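Local coordinates for protein sulfate adenylyltransferase, adenylylsulfate kinase (Thiobacillus denitrificans, PDB 3CR8) that probably makes activated sulfate, phosphorylating adenosine 5'-phosphosulfate with ATP to give 3'-phosphoadenylyl sulfate, as a hexameric APS kinase that carries an ATP-sulfurylase-like region, at residues A[46-50]-A[137-141]; A[198-202]-A[236-240]. All coordinates share one frame; numbering follows the deposited sequence.

Contact 1 (A[46-50]-A[137-141]); sequences EMLMT and ALPPH
Glu46 and His141 meet within the PUA-like domain, where residues 46-50 of helix 39-50 pack against the loop that follows strand 126-135. A His-carboxylate hydrogen bond joins them: His141 NE2 gives its N-H to Glu46 OE1 at 3.1 Å, nearly straight at 172°. The carboxylate oxygen lies in the plane of the imidazole, at the ring edge. On the carboxylate, the donor comes to the syn side of OE1, somewhat out of the carboxylate plane, and the two planes are turned 36° apart. Glu46 spans the gap because its CG stands anti to the backbone N (chi1 -174°) and the chain runs on fully extended. Its methylene groups thereby pass across the Pro139 ring, CB lying 3.9 Å from Pro139 CD, so the buried acid has proline carbons along its stem and the imidazole at its end. One face of the His141 ring is approached off-centre by Pro139 O, from within the same loop.

Three residues on, Met49 bends at chi2 and chi3 and reaches toward the Pro139 ring, its CE 4.1 Å from Pro139 CD. Ala113 and Leu112 of strand 111-117 touch Met49 and Pro139 respectively, so the domain's mixed sheet, to which strands 111-117 and 126-135 both belong, backs the packing. The Met49 methyl also reaches the loop backbone, with CE 3.6 Å from Ala137 O.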
# COMPACT_ATOMS: atom_id res chain seq x y z
N GLU A 46 39.40 -30.22 8.02
CA GLU A 46 39.08 -29.05 8.84
C GLU A 46 38.31 -29.42 10.12
O GLU A 46 38.58 -28.92 11.22
CB GLU A 46 38.27 -28.07 8.02
CG GLU A 46 38.00 -26.80 8.73
CD GLU A 46 37.18 -25.86 7.89
OE1 GLU A 46 36.97 -26.17 6.70
OE2 GLU A 46 36.74 -24.82 8.42
N MET A 47 37.33 -30.30 9.98
CA MET A 47 36.62 -30.80 11.14
C MET A 47 37.61 -31.42 12.13
O MET A 47 37.54 -31.17 13.35
CB MET A 47 35.55 -31.83 10.74
CG MET A 47 34.37 -31.27 9.97
SD MET A 47 33.11 -30.58 11.04
CE MET A 47 33.91 -29.08 11.57
N LEU A 48 38.53 -32.24 11.62
CA LEU A 48 39.43 -32.95 12.51
C LEU A 48 40.44 -31.97 13.09
O LEU A 48 40.69 -31.91 14.29
CB LEU A 48 40.14 -34.06 11.77
CG LEU A 48 41.24 -34.69 12.61
CD1 LEU A 48 40.62 -35.80 13.44
CD2 LEU A 48 42.34 -35.21 11.71
N MET A 49 41.00 -31.17 12.20
CA MET A 49 42.05 -30.24 12.58
C MET A 49 41.56 -29.31 13.67
O MET A 49 42.35 -28.68 14.35
CB MET A 49 42.47 -29.42 11.35
CG MET A 49 43.89 -29.02 11.35
SD MET A 49 44.47 -29.06 9.69
CE MET A 49 43.19 -28.18 8.81
N THR A 50 40.25 -29.24 13.83
CA THR A 50 39.66 -28.09 14.50
C THR A 50 38.93 -28.45 15.79
O THR A 50 38.53 -27.59 16.55
CB THR A 50 38.77 -27.31 13.51
OG1 THR A 50 39.19 -25.94 13.47
CG2 THR A 50 37.29 -27.40 13.87
N ALA A 137 47.62 -24.49 8.45
CA ALA A 137 46.55 -23.60 8.06
C ALA A 137 45.24 -24.34 7.88
O ALA A 137 45.24 -25.54 7.61
CB ALA A 137 46.91 -22.91 6.77
N LEU A 138 44.12 -23.62 8.01
CA LEU A 138 42.81 -24.16 7.68
C LEU A 138 42.45 -23.84 6.23
O LEU A 138 42.91 -22.86 5.66
CB LEU A 138 41.72 -23.59 8.58
CG LEU A 138 41.98 -23.37 10.07
CD1 LEU A 138 43.01 -22.24 10.28
CD2 LEU A 138 40.67 -23.01 10.70
N PRO A 139 41.58 -24.66 5.63
CA PRO A 139 41.11 -24.32 4.29
C PRO A 139 40.72 -22.86 4.17
O PRO A 139 40.01 -22.34 5.02
CB PRO A 139 39.88 -25.22 4.13
CG PRO A 139 40.21 -26.42 4.97
CD PRO A 139 40.98 -25.90 6.14
N PRO A 140 41.21 -22.18 3.11
CA PRO A 140 40.87 -20.77 2.97
C PRO A 140 39.37 -20.59 2.75
O PRO A 140 38.78 -21.28 1.93
CB PRO A 140 41.66 -20.34 1.73
CG PRO A 140 42.66 -21.41 1.51
CD PRO A 140 42.01 -22.67 1.98
N HIS A 141 38.77 -19.68 3.51
CA HIS A 141 37.35 -19.40 3.39
C HIS A 141 37.16 -17.89 3.35
O HIS A 141 36.98 -17.27 4.38
CB HIS A 141 36.59 -19.92 4.62
CG HIS A 141 36.47 -21.42 4.69
ND1 HIS A 141 35.96 -22.18 3.65
CD2 HIS A 141 36.73 -22.28 5.70
CE1 HIS A 141 35.96 -23.45 4.01
NE2 HIS A 141 36.41 -23.54 5.25

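Contact 2 (A[198-202]-A[236-240])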
# COMPACT_ATOMS: atom_id res chain seq x y z
N PRO A 198 23.67 -24.43 10.04
CA PRO A 198 23.48 -25.08 8.73
C PRO A 198 24.75 -25.72 8.16
O PRO A 198 25.81 -25.07 8.12
CB PRO A 198 23.06 -23.92 7.82
CG PRO A 198 22.79 -22.77 8.69
CD PRO A 198 23.59 -22.96 9.94
N GLN A 199 24.65 -26.97 7.69
CA GLN A 199 25.79 -27.61 7.04
C GLN A 199 26.22 -26.86 5.78
O GLN A 199 25.42 -26.53 4.91
CB GLN A 199 25.50 -29.08 6.78
CG GLN A 199 26.03 -29.96 7.88
CD GLN A 199 25.04 -31.02 8.32
OE1 GLN A 199 24.01 -31.24 7.66
NE2 GLN A 199 25.34 -31.68 9.43
N VAL A 200 27.51 -26.56 5.68
CA VAL A 200 27.92 -25.60 4.66
C VAL A 200 29.06 -26.02 3.70
O VAL A 200 29.52 -25.22 2.87
CB VAL A 200 28.36 -24.30 5.33
CG1 VAL A 200 29.61 -23.73 4.67
CG2 VAL A 200 27.23 -23.30 5.30
N GLY A 201 29.47 -27.27 3.77
CA GLY A 201 30.58 -27.74 2.96
C GLY A 201 30.39 -27.91 1.47
O GLY A 201 29.54 -28.66 1.02
N GLY A 202 31.22 -27.23 0.69
CA GLY A 202 31.15 -27.31 -0.75
C GLY A 202 32.37 -26.65 -1.32
O GLY A 202 33.24 -26.34 -0.57
N ALA A 236 31.11 -28.80 6.61
CA ALA A 236 31.04 -30.24 6.43
C ALA A 236 30.01 -30.51 5.36
O ALA A 236 29.20 -29.65 5.04
CB ALA A 236 30.76 -30.90 7.73
N PRO A 237 30.02 -31.72 4.81
CA PRO A 237 28.90 -31.92 3.88
C PRO A 237 27.83 -32.45 4.83
O PRO A 237 28.20 -32.99 5.88
CB PRO A 237 29.36 -33.04 2.93
CG PRO A 237 30.81 -33.42 3.40
CD PRO A 237 31.02 -32.77 4.74
N PRO A 238 26.54 -32.28 4.50
CA PRO A 238 25.55 -33.11 5.20
C PRO A 238 25.90 -34.60 5.02
O PRO A 238 26.38 -35.01 3.95
CB PRO A 238 24.24 -32.78 4.46
CG PRO A 238 24.46 -31.42 3.90
CD PRO A 238 25.93 -31.28 3.61
N PRO A 239 25.70 -35.42 6.06
CA PRO A 239 26.07 -36.83 5.94
C PRO A 239 24.93 -37.55 5.26
O PRO A 239 23.94 -36.89 4.92
CB PRO A 239 26.15 -37.30 7.40
CG PRO A 239 25.78 -36.11 8.26
CD PRO A 239 25.09 -35.13 7.36
N GLU A 240 25.03 -38.86 5.06
CA GLU A 240 23.82 -39.58 4.65
C GLU A 240 23.14 -40.34 5.81
O GLU A 240 23.81 -41.04 6.59
CB GLU A 240 23.96 -40.33 3.31
CG GLU A 240 23.32 -39.55 2.10
CD GLU A 240 21.94 -38.88 2.40
OE1 GLU A 240 21.90 -37.73 2.91
OE2 GLU A 240 20.88 -39.47 2.08
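Both segments are irregular and come closest at Gly201 and Ala236, whose CA atoms are 4.3 Å apart; from there the chains diverge, and Gln199 CA is 5.8 Å from Pro238 CA. A single backbone hydrogen bond ties them, from Gly201 N to Ala236 O at 2.7 Å. It is bent to 140° at the hydrogen, and the donor stands above the carbonyl plane. Gln199 and Val200 also hold backbone hydrogen bonds, to Ala171 and Leu234 respectively, in neighbouring loops.

These loops follow strands 193-196 and 229-231, adjacent parallel strands at one side of the five-stranded sheet in the ATP-sulfurylase region, and lead into helices 210-220 and 244-256.

Gln199 supplies most of the side-chain contact. Its chain, bent at chi2 (135°), slides past Pro238 in the opposite direction, so that CB lies 3.9 Å from Pro238 CG while OE1 comes to 3.5 Å from Pro238 CA. Farther out the side chain crosses Pro239 at about a right angle, with NE2 4.0 Å from Pro239 CD. Arg249 of helix 244-256 touches both Gln199 and Pro239.

From the N terminus, the chain passes through helix 39-50 and the strands of the PUA-like domain before the loop after strand 126-135 returns to that helix, closing contact 1 over 86 intervening residues. Contact 2 opens later, in the ATP-sulfurylase region, and closes a shorter excursion of 33 residues containing helix 210-220 and strand 229-231. The two are in series, neither nested nor crossed, with centres about 14 Å apart. Helix 39-50 bridges them: Met47 SD packs 4.1 Å from Ala236 CB, and Trp39 and Cys43 touch Pro237. Arg148, too, touches both His141 of contact 1 and Val200 of contact 2.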